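Local structure of polyketide biosynthesis 3-hydroxy-3-methylglutaryl-ACP synthase PksG (Bacillus subtilis, 4YXV) at residues Y360-E365 against E389-I394. The protein catalyses the aldol condensation of an acetyl group on an acyl carrier protein with a beta-ketothioester polyketide intermediate during biosynthesis of the antibiotic bacillaene. The protein carries 1 engineered substitution. Sequence-based numbering, arbitrary orientation.
Sequences YQLSME and EMIPGI
In the C-terminal part of this thiolase-like HMG synthase, the edge strand of a small three-stranded sheet packs through Tyr360 against Ile391, Gly393 and Ile394 of the loop joining strands 384-385 and 403-410. Strand 360-361 pairs with strand 16-19 through backbone hydrogen bonds of Tyr360 and Leu362 to Tyr17. The contact is apolar and lies away from the presumed active-site residues. Tyr360 carries most of it. Its CG stands anti to the backbone N (chi1 -180°), which sends the ring out to the loop. One face of the ring receives Ile394 in a CH-pi contact. Ile394 CG1 lies 3.9 Å from the centroid of the Tyr360 ring, 15° off the normal. Ile394 CG1 sits toward the rim, 3.8 Å from both CD2 and CE2 of Tyr360. The two side chains cross at about a right angle. Ile391 meets the phenol end of the ring obliquely, with its CG2 methyl 4.1 Å from Tyr360 OH. The main chain of Gly393 passes close by as well. A turn holds the two isoleucines together, closed by a backbone hydrogen bond from Ile394 N to Ile391 O (3.2 Å). Tyr360 OH is hydrogen-bonded to Glu366 OE2, which links the ring to the start of helix 364-373. Glu366 also takes a hydrogen bond from Ser363 N. Ser363 is the N-cap of that helix, and its OG accepts a weak bond from Glu365 N. The Ile394 side chain also touches Thr15 and Tyr48, both in loops. Leu362 is buried, packing on Ala16 of strand 16-19 and on Leu370 of helix 364-373. Leu362 CD2 adds two looser contacts to the loop, 4.3 Å to Ile391 CD1 and 4.5 Å to Ile394 CD1.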
ATOM      1  N   TYR B 360     -21.808 -21.124   8.570  1.00 40.40           N
ATOM      2  CA  TYR B 360     -22.177 -22.445   8.087  1.00 43.57           C
ATOM      3  C   TYR B 360     -21.005 -23.387   8.205  1.00 49.93           C
ATOM      4  O   TYR B 360     -19.932 -23.108   7.677  1.00 50.89           O
ATOM      5  CB  TYR B 360     -22.568 -22.349   6.632  1.00 43.23           C
ATOM      6  CG  TYR B 360     -22.986 -23.623   5.970  1.00 47.73           C
ATOM      7  CD1 TYR B 360     -24.316 -24.040   5.981  1.00 50.85           C
ATOM      8  CD2 TYR B 360     -22.065 -24.401   5.262  1.00 49.74           C
ATOM      9  CE1 TYR B 360     -24.708 -25.204   5.314  1.00 50.61           C
ATOM     10  CE2 TYR B 360     -22.445 -25.571   4.606  1.00 46.04           C
ATOM     11  CZ  TYR B 360     -23.763 -25.966   4.631  1.00 47.04           C
ATOM     12  OH  TYR B 360     -24.131 -27.131   3.999  1.00 49.20           O
ATOM     13  N   GLN B 361     -21.205 -24.524   8.876  1.00 54.67           N
ATOM     14  CA  GLN B 361     -20.133 -25.485   9.038  1.00 52.79           C
ATOM     15  C   GLN B 361     -20.012 -26.398   7.837  1.00 51.00           C
ATOM     16  O   GLN B 361     -20.872 -27.238   7.627  1.00 58.08           O
ATOM     17  CB  GLN B 361     -20.340 -26.359  10.260  1.00 52.36           C
ATOM     18  CG  GLN B 361     -19.241 -27.405  10.310  1.00 54.77           C
ATOM     19  CD  GLN B 361     -19.112 -28.075  11.633  1.00 58.26           C
ATOM     20  OE1 GLN B 361     -19.954 -27.919  12.516  1.00 59.71           O
ATOM     21  NE2 GLN B 361     -18.031 -28.826  11.787  1.00 60.94           N
ATOM     22  N   LEU B 362     -18.932 -26.265   7.079  1.00 47.73           N
ATOM     23  CA  LEU B 362     -18.681 -27.175   5.987  1.00 46.42           C
ATOM     24  C   LEU B 362     -18.465 -28.563   6.539  1.00 49.01           C
ATOM     25  O   LEU B 362     -17.952 -28.744   7.645  1.00 52.15           O
ATOM     26  CB  LEU B 362     -17.434 -26.776   5.205  1.00 47.02           C
ATOM     27  CG  LEU B 362     -17.429 -25.431   4.488  1.00 47.85           C
ATOM     28  CD1 LEU B 362     -16.064 -25.191   3.860  1.00 47.23           C
ATOM     29  CD2 LEU B 362     -18.528 -25.372   3.445  1.00 48.54           C
ATOM     30  N   SER B 363     -18.877 -29.541   5.755  1.00 51.24           N
ATOM     31  CA  SER B 363     -18.509 -30.919   5.968  1.00 53.84           C
ATOM     32  C   SER B 363     -17.283 -31.147   5.102  1.00 57.75           C
ATOM     33  O   SER B 363     -17.033 -30.394   4.160  1.00 61.63           O
ATOM     34  CB  SER B 363     -19.627 -31.827   5.482  1.00 55.12           C
ATOM     35  OG  SER B 363     -19.561 -31.966   4.067  1.00 54.49           O
ATOM     36  N   MET B 364     -16.531 -32.194   5.399  1.00 58.54           N
ATOM     37  CA  MET B 364     -15.315 -32.491   4.633  1.00 58.45           C
ATOM     38  C   MET B 364     -15.598 -32.700   3.176  1.00 52.22           C
ATOM     39  O   MET B 364     -14.757 -32.452   2.340  1.00 51.21           O
ATOM     40  CB  MET B 364     -14.597 -33.739   5.183  1.00 67.10           C
ATOM     41  CG  MET B 364     -13.331 -33.491   5.992  1.00 70.58           C
ATOM     42  SD  MET B 364     -13.044 -31.817   6.530  1.00 70.45           S
ATOM     43  CE  MET B 364     -13.821 -31.799   8.130  1.00 72.98           C
ATOM     44  N   GLU B 365     -16.779 -33.200   2.869  1.00 58.03           N
ATOM     45  CA  GLU B 365     -17.084 -33.590   1.492  1.00 63.91           C
ATOM     46  C   GLU B 365     -17.384 -32.311   0.737  1.00 61.25           C
ATOM     47  O   GLU B 365     -16.962 -32.139  -0.408  1.00 53.73           O
ATOM     48  CB  GLU B 365     -18.237 -34.613   1.451  1.00 66.91           C
ATOM     49  CG  GLU B 365     -18.018 -35.845   2.363  1.00 71.44           C
ATOM     50  CD  GLU B 365     -18.525 -35.654   3.814  1.00 77.29           C
ATOM     51  OE1 GLU B 365     -19.745 -35.394   3.979  1.00 83.14           O
ATOM     52  OE2 GLU B 365     -17.734 -35.798   4.793  1.00 62.83           O
ATOM     53  N   GLU B 389     -25.305 -21.686  -5.604  1.00 81.90           N
ATOM     54  CA  GLU B 389     -25.881 -22.897  -5.037  1.00 86.12           C
ATOM     55  C   GLU B 389     -25.017 -24.094  -5.425  1.00 81.45           C
ATOM     56  O   GLU B 389     -25.529 -25.165  -5.725  1.00 78.03           O
ATOM     57  CB  GLU B 389     -27.350 -23.106  -5.487  1.00 88.93           C
ATOM     58  CG  GLU B 389     -28.298 -21.918  -5.314  1.00 88.43           C
ATOM     59  CD  GLU B 389     -28.598 -21.540  -3.864  1.00 97.24           C
ATOM     60  OE1 GLU B 389     -29.456 -20.656  -3.664  1.00 99.76           O
ATOM     61  OE2 GLU B 389     -28.003 -22.104  -2.915  1.00106.00           O
ATOM     62  N   MET B 390     -23.703 -23.901  -5.426  1.00 83.13           N
ATOM     63  CA  MET B 390     -22.774 -25.011  -5.639  1.00 86.09           C
ATOM     64  C   MET B 390     -22.712 -25.866  -4.387  1.00 82.69           C
ATOM     65  O   MET B 390     -22.600 -27.093  -4.479  1.00 89.60           O
ATOM     66  CB  MET B 390     -21.377 -24.521  -6.011  1.00 86.79           C
ATOM     67  CG  MET B 390     -20.721 -23.604  -4.997  1.00 90.12           C
ATOM     68  SD  MET B 390     -19.126 -23.083  -5.634  1.00100.27           S
ATOM     69  CE  MET B 390     -18.157 -24.579  -5.377  1.00 96.68           C
ATOM     70  N   ILE B 391     -22.762 -25.210  -3.228  1.00 73.96           N
ATOM     71  CA  ILE B 391     -23.010 -25.886  -1.964  1.00 67.64           C
ATOM     72  C   ILE B 391     -24.396 -25.437  -1.567  1.00 67.75           C
ATOM     73  O   ILE B 391     -24.564 -24.404  -0.925  1.00 58.82           O
ATOM     74  CB  ILE B 391     -21.982 -25.534  -0.889  1.00 65.16           C
ATOM     75  CG1 ILE B 391     -20.616 -26.124  -1.275  1.00 66.94           C
ATOM     76  CG2 ILE B 391     -22.418 -26.088   0.458  1.00 59.69           C
ATOM     77  CD1 ILE B 391     -19.424 -25.344  -0.766  1.00 68.11           C
ATOM     78  N   PRO B 392     -25.401 -26.217  -1.988  1.00 73.08           N
ATOM     79  CA  PRO B 392     -26.778 -25.725  -1.993  1.00 71.75           C
ATOM     80  C   PRO B 392     -27.269 -25.089  -0.687  1.00 69.57           C
ATOM     81  O   PRO B 392     -27.999 -24.100  -0.740  1.00 69.76           O
ATOM     82  CB  PRO B 392     -27.584 -26.972  -2.369  1.00 71.47           C
ATOM     83  CG  PRO B 392     -26.635 -27.779  -3.205  1.00 69.53           C
ATOM     84  CD  PRO B 392     -25.305 -27.587  -2.543  1.00 69.71           C
ATOM     85  N   GLY B 393     -26.880 -25.627   0.463  1.00 64.00           N
ATOM     86  CA  GLY B 393     -27.448 -25.149   1.717  1.00 69.23           C
ATOM     87  C   GLY B 393     -27.155 -23.701   2.113  1.00 76.60           C
ATOM     88  O   GLY B 393     -27.969 -23.059   2.796  1.00 83.54           O
ATOM     89  N   ILE B 394     -26.011 -23.176   1.679  1.00 75.92           N
ATOM     90  CA  ILE B 394     -25.364 -22.051   2.371  1.00 79.19           C
ATOM     91  C   ILE B 394     -26.145 -20.759   2.347  1.00 84.01           C
ATOM     92  O   ILE B 394     -26.133 -19.986   3.322  1.00 84.41           O
ATOM     93  CB  ILE B 394     -23.968 -21.745   1.800  1.00 80.44           C
ATOM     94  CG1 ILE B 394     -23.068 -22.974   1.919  1.00 80.31           C
ATOM     95  CG2 ILE B 394     -23.350 -20.565   2.539  1.00 80.04           C
ATOM     96  CD1 ILE B 394     -21.630 -22.753   1.527  1.00 77.62           C
TER